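PDB 2H34: Serine/threonine-protein kinase pknE from Mycobacterium tuberculosis, which phosphorylates serine and threonine residues of proteins with ATP and probably helps the bacterium survive stress inside host macrophages. Local coordinates for residues L91-I99 and D170-F178. Residues are numbered along the deposited sequence; the frame is centred on the assembly and turned at random.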
ATOM      1  N   LEU A  91      -2.077  13.586  -8.424  1.00 69.30           N
ATOM      2  CA  LEU A  91      -0.906  13.322  -7.614  1.00 68.75           C
ATOM      3  C   LEU A  91       0.346  13.526  -8.434  1.00 68.42           C
ATOM      4  O   LEU A  91       0.331  13.328  -9.645  1.00 68.65           O
ATOM      5  CB  LEU A  91      -0.959  11.914  -7.043  1.00 68.57           C
ATOM      6  CG  LEU A  91      -2.074  11.800  -6.011  1.00 68.94           C
ATOM      7  CD1 LEU A  91      -2.457  10.354  -5.792  1.00 69.78           C
ATOM      8  CD2 LEU A  91      -1.672  12.464  -4.702  1.00 69.29           C
ATOM      9  N   GLN A  92       1.423  13.942  -7.778  1.00 67.61           N
ATOM     10  CA  GLN A  92       2.670  14.180  -8.478  1.00 67.03           C
ATOM     11  C   GLN A  92       3.797  13.357  -7.903  1.00 66.01           C
ATOM     12  O   GLN A  92       4.907  13.366  -8.428  1.00 65.32           O
ATOM     13  CB  GLN A  92       3.046  15.648  -8.394  1.00 67.43           C
ATOM     14  CG  GLN A  92       2.135  16.570  -9.134  1.00 69.40           C
ATOM     15  CD  GLN A  92       2.448  18.000  -8.802  1.00 73.86           C
ATOM     16  OE1 GLN A  92       3.619  18.390  -8.742  1.00 75.65           O
ATOM     17  NE2 GLN A  92       1.407  18.797  -8.555  1.00 76.05           N
ATOM     18  N   GLU A  93       3.516  12.667  -6.809  1.00 64.97           N
ATOM     19  CA  GLU A  93       4.536  11.911  -6.129  1.00 64.32           C
ATOM     20  C   GLU A  93       4.989  10.770  -7.043  1.00 63.54           C
ATOM     21  O   GLU A  93       4.156  10.129  -7.697  1.00 63.75           O
ATOM     22  CB  GLU A  93       3.973  11.395  -4.819  1.00 64.63           C
ATOM     23  CG  GLU A  93       4.977  11.315  -3.704  1.00 66.48           C
ATOM     24  CD  GLU A  93       5.969  10.209  -3.935  1.00 70.27           C
ATOM     25  OE1 GLU A  93       5.526   9.098  -4.314  1.00 70.91           O
ATOM     26  OE2 GLU A  93       7.189  10.460  -3.776  1.00 71.48           O
ATOM     27  N   PRO A  94       6.314  10.540  -7.136  1.00 62.30           N
ATOM     28  CA  PRO A  94       6.871   9.545  -8.040  1.00 61.49           C
ATOM     29  C   PRO A  94       6.770   8.076  -7.635  1.00 60.77           C
ATOM     30  O   PRO A  94       7.151   7.226  -8.432  1.00 60.46           O
ATOM     31  CB  PRO A  94       8.345   9.957  -8.131  1.00 61.50           C
ATOM     32  CG  PRO A  94       8.635  10.541  -6.848  1.00 61.64           C
ATOM     33  CD  PRO A  94       7.383  11.276  -6.446  1.00 62.36           C
ATOM     34  N   HIS A  95       6.293   7.774  -6.428  1.00 60.19           N
ATOM     35  CA  HIS A  95       6.063   6.379  -6.016  1.00 59.92           C
ATOM     36  C   HIS A  95       4.585   6.031  -6.093  1.00 59.99           C
ATOM     37  O   HIS A  95       4.112   5.046  -5.514  1.00 59.62           O
ATOM     38  CB  HIS A  95       6.601   6.113  -4.617  1.00 59.76           C
ATOM     39  CG  HIS A  95       8.031   6.488  -4.467  1.00 60.19           C
ATOM     40  ND1 HIS A  95       8.426   7.729  -4.017  1.00 60.59           N
ATOM     41  CD2 HIS A  95       9.162   5.819  -4.781  1.00 59.73           C
ATOM     42  CE1 HIS A  95       9.743   7.799  -4.040  1.00 60.93           C
ATOM     43  NE2 HIS A  95      10.214   6.654  -4.499  1.00 61.38           N
ATOM     44  N   VAL A  96       3.862   6.870  -6.808  1.00 59.96           N
ATOM     45  CA  VAL A  96       2.511   6.574  -7.162  1.00 60.63           C
ATOM     46  C   VAL A  96       2.510   6.439  -8.671  1.00 60.90           C
ATOM     47  O   VAL A  96       3.009   7.317  -9.383  1.00 61.20           O
ATOM     48  CB  VAL A  96       1.533   7.647  -6.643  1.00 60.37           C
ATOM     49  CG1 VAL A  96       1.561   7.699  -5.127  1.00 60.54           C
ATOM     50  CG2 VAL A  96       1.891   9.003  -7.201  1.00 62.47           C
ATOM     51  N   VAL A  97       1.988   5.306  -9.136  1.00 61.06           N
ATOM     52  CA  VAL A  97       1.733   5.059 -10.546  1.00 60.80           C
ATOM     53  C   VAL A  97       1.058   6.261 -11.193  1.00 60.98           C
ATOM     54  O   VAL A  97       0.038   6.733 -10.699  1.00 60.55           O
ATOM     55  CB  VAL A  97       0.827   3.822 -10.733  1.00 60.80           C
ATOM     56  CG1 VAL A  97       0.583   3.557 -12.211  1.00 60.85           C
ATOM     57  CG2 VAL A  97       1.442   2.597 -10.066  1.00 60.32           C
ATOM     58  N   PRO A  98       1.659   6.780 -12.279  1.00 61.53           N
ATOM     59  CA  PRO A  98       1.079   7.832 -13.119  1.00 61.88           C
ATOM     60  C   PRO A  98      -0.223   7.362 -13.733  1.00 62.67           C
ATOM     61  O   PRO A  98      -0.295   6.214 -14.190  1.00 62.90           O
ATOM     62  CB  PRO A  98       2.113   7.995 -14.226  1.00 61.38           C
ATOM     63  CG  PRO A  98       3.376   7.515 -13.627  1.00 61.67           C
ATOM     64  CD  PRO A  98       2.999   6.389 -12.748  1.00 61.40           C
ATOM     65  N   ILE A  99      -1.241   8.225 -13.730  1.00 63.06           N
ATOM     66  CA  ILE A  99      -2.484   7.936 -14.444  1.00 63.61           C
ATOM     67  C   ILE A  99      -2.421   8.616 -15.802  1.00 64.27           C
ATOM     68  O   ILE A  99      -2.252   9.838 -15.873  1.00 64.64           O
ATOM     69  CB  ILE A  99      -3.730   8.444 -13.679  1.00 63.50           C
ATOM     70  CG1 ILE A  99      -3.882   7.746 -12.319  1.00 63.70           C
ATOM     71  CG2 ILE A  99      -5.001   8.289 -14.518  1.00 63.39           C
ATOM     72  CD1 ILE A  99      -3.430   6.307 -12.269  1.00 63.27           C
ATOM     73  N   ASP A 170      15.791  -1.135  -9.000  1.00 70.24           N
ATOM     74  CA  ASP A 170      16.752  -0.944  -7.906  1.00 69.94           C
ATOM     75  C   ASP A 170      16.013  -0.658  -6.625  1.00 69.01           C
ATOM     76  O   ASP A 170      16.175   0.407  -6.023  1.00 69.22           O
ATOM     77  CB  ASP A 170      17.757   0.176  -8.200  1.00 70.27           C
ATOM     78  CG  ASP A 170      19.004  -0.325  -8.925  1.00 74.59           C
ATOM     79  OD1 ASP A 170      18.879  -0.945 -10.017  1.00 77.79           O
ATOM     80  OD2 ASP A 170      20.131  -0.085  -8.416  1.00 78.61           O
ATOM     81  N   ASP A 171      15.186  -1.614  -6.207  1.00 67.90           N
ATOM     82  CA  ASP A 171      14.385  -1.465  -4.996  1.00 66.42           C
ATOM     83  C   ASP A 171      13.468  -0.257  -5.092  1.00 65.30           C
ATOM     84  O   ASP A 171      13.162   0.372  -4.094  1.00 65.42           O
ATOM     85  CB  ASP A 171      15.290  -1.308  -3.767  1.00 66.57           C
ATOM     86  CG  ASP A 171      15.692  -2.629  -3.153  1.00 66.95           C
ATOM     87  OD1 ASP A 171      15.372  -3.694  -3.720  1.00 68.56           O
ATOM     88  OD2 ASP A 171      16.329  -2.593  -2.082  1.00 66.99           O
ATOM     89  N   PHE A 172      13.048   0.090  -6.295  1.00 64.30           N
ATOM     90  CA  PHE A 172      12.151   1.209  -6.447  1.00 63.00           C
ATOM     91  C   PHE A 172      10.737   0.727  -6.210  1.00 63.16           C
ATOM     92  O   PHE A 172      10.271  -0.184  -6.886  1.00 63.60           O
ATOM     93  CB  PHE A 172      12.265   1.813  -7.826  1.00 61.85           C
ATOM     94  CG  PHE A 172      11.653   3.152  -7.924  1.00 60.28           C
ATOM     95  CD1 PHE A 172      12.426   4.280  -7.808  1.00 58.48           C
ATOM     96  CD2 PHE A 172      10.288   3.293  -8.100  1.00 60.66           C
ATOM     97  CE1 PHE A 172      11.867   5.530  -7.885  1.00 58.81           C
ATOM     98  CE2 PHE A 172       9.715   4.542  -8.165  1.00 60.32           C
ATOM     99  CZ  PHE A 172      10.513   5.664  -8.060  1.00 60.50           C
ATOM    100  N   ALA A 173      10.049   1.344  -5.260  1.00 63.05           N
ATOM    101  CA  ALA A 173       8.749   0.849  -4.848  1.00 63.40           C
ATOM    102  C   ALA A 173       7.611   1.809  -5.133  1.00 63.52           C
ATOM    103  O   ALA A 173       7.710   2.990  -4.851  1.00 63.39           O
ATOM    104  CB  ALA A 173       8.770   0.484  -3.379  1.00 63.57           C
ATOM    105  N   TYR A 174       6.524   1.270  -5.673  1.00 64.26           N
ATOM    106  CA  TYR A 174       5.296   2.014  -5.883  1.00 64.93           C
ATOM    107  C   TYR A 174       4.196   1.524  -4.976  1.00 66.25           C
ATOM    108  O   TYR A 174       4.062   0.327  -4.736  1.00 66.30           O
ATOM    109  CB  TYR A 174       4.788   1.801  -7.292  1.00 64.64           C
ATOM    110  CG  TYR A 174       5.636   2.384  -8.354  1.00 63.00           C
ATOM    111  CD1 TYR A 174       5.484   3.701  -8.723  1.00 62.65           C
ATOM    112  CD2 TYR A 174       6.579   1.604  -9.020  1.00 62.33           C
ATOM    113  CE1 TYR A 174       6.270   4.245  -9.725  1.00 63.87           C
ATOM    114  CE2 TYR A 174       7.355   2.133 -10.020  1.00 61.70           C
ATOM    115  CZ  TYR A 174       7.192   3.450 -10.363  1.00 62.18           C
ATOM    116  OH  TYR A 174       7.958   4.001 -11.335  1.00 65.90           O
ATOM    117  N   LEU A 175       3.375   2.456  -4.516  1.00 67.87           N
ATOM    118  CA  LEU A 175       2.132   2.103  -3.853  1.00 69.52           C
ATOM    119  C   LEU A 175       1.071   1.905  -4.928  1.00 70.86           C
ATOM    120  O   LEU A 175       0.749   2.848  -5.658  1.00 70.50           O
ATOM    121  CB  LEU A 175       1.707   3.205  -2.869  1.00 68.87           C
ATOM    122  CG  LEU A 175       0.343   3.000  -2.209  1.00 68.36           C
ATOM    123  CD1 LEU A 175       0.433   1.999  -1.057  1.00 67.20           C
ATOM    124  CD2 LEU A 175      -0.252   4.315  -1.736  1.00 67.72           C
ATOM    125  N   VAL A 176       0.554   0.679  -5.036  1.00 73.10           N
ATOM    126  CA  VAL A 176      -0.545   0.365  -5.971  1.00 75.78           C
ATOM    127  C   VAL A 176      -1.829  -0.010  -5.230  1.00 77.80           C
ATOM    128  O   VAL A 176      -1.776  -0.566  -4.135  1.00 78.29           O
ATOM    129  CB  VAL A 176      -0.181  -0.771  -6.963  1.00 75.46           C
ATOM    130  CG1 VAL A 176       0.787  -0.282  -8.000  1.00 75.37           C
ATOM    131  CG2 VAL A 176       0.405  -1.968  -6.238  1.00 76.03           C
ATOM    132  N   ASP A 177      -2.980   0.271  -5.829  1.00 80.43           N
ATOM    133  CA  ASP A 177      -4.254   0.005  -5.152  1.00 83.13           C
ATOM    134  C   ASP A 177      -4.889  -1.380  -5.406  1.00 84.44           C
ATOM    135  O   ASP A 177      -6.112  -1.516  -5.318  1.00 84.57           O
ATOM    136  CB  ASP A 177      -5.267   1.130  -5.437  1.00 83.46           C
ATOM    137  CG  ASP A 177      -5.791   1.118  -6.881  1.00 85.38           C
ATOM    138  OD1 ASP A 177      -5.760   0.052  -7.546  1.00 86.85           O
ATOM    139  OD2 ASP A 177      -6.256   2.188  -7.353  1.00 87.21           O
ATOM    140  N   PHE A 178      -4.077  -2.400  -5.710  1.00 86.24           N
ATOM    141  CA  PHE A 178      -4.618  -3.737  -6.056  1.00 87.81           C
ATOM    142  C   PHE A 178      -3.781  -4.946  -5.581  1.00 88.72           C
ATOM    143  O   PHE A 178      -2.889  -4.786  -4.748  1.00 89.16           O
ATOM    144  CB  PHE A 178      -4.974  -3.833  -7.553  1.00 87.71           C
ATOM    145  CG  PHE A 178      -3.951  -3.231  -8.481  1.00 88.51           C
ATOM    146  CD1 PHE A 178      -3.017  -4.038  -9.129  1.00 89.61           C
ATOM    147  CD2 PHE A 178      -3.947  -1.863  -8.751  1.00 89.16           C
ATOM    148  CE1 PHE A 178      -2.079  -3.484 -10.021  1.00 88.81           C
ATOM    149  CE2 PHE A 178      -3.008  -1.301  -9.632  1.00 88.79           C
ATOM    150  CZ  PHE A 178      -2.077  -2.116 -10.267  1.00 88.21           C
TER
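His95 meets Phe172, Tyr174 and Leu175 where the loop between helix 75-88 and strand 99-105 of the protein kinase fold, the αC-β4 loop, docks on the strand leading to the DFG motif, Asp177 and Phe178 being its first two residues. A single backbone hydrogen bond joins the two segments: Leu175 N donates to His95 O at 2.9 Å. The same oxygen also accepts a CA-H...O contact from Tyr174. Within 91-99, Glu93 to Val96 form a type I turn, in which His95 bonds to the carboxylate of Glu93. His95 N reaches Glu93 OE1 from above the carboxylate plane, tying the backbone of the turn to it, while His95 ND1 donates to Glu93 OE2, which accepts through its syn lone pair (3.0 Å); this second bond holds the rotation of the imidazole.

The far side of that ring faces 170-178. His95 CD2 lies 3.2 Å from Ala173 O, close to the ring plane, and 3.5 Å from Phe172 CZ. The two rings are nearly parallel, at 23°, but slid so far apart that they scarcely overlap. With CG anti to the backbone N (chi1 -165°), the Phe172 ring extends to His95, and its edge also meets Pro94 O. Tyr174 CE1 approaches that oxygen too, at 3.4 Å.

Apolar packing adds Val97, which also touches Met113 of strand 108-114; Val97 CG2 rests 3.6 Å from Val176 CG1.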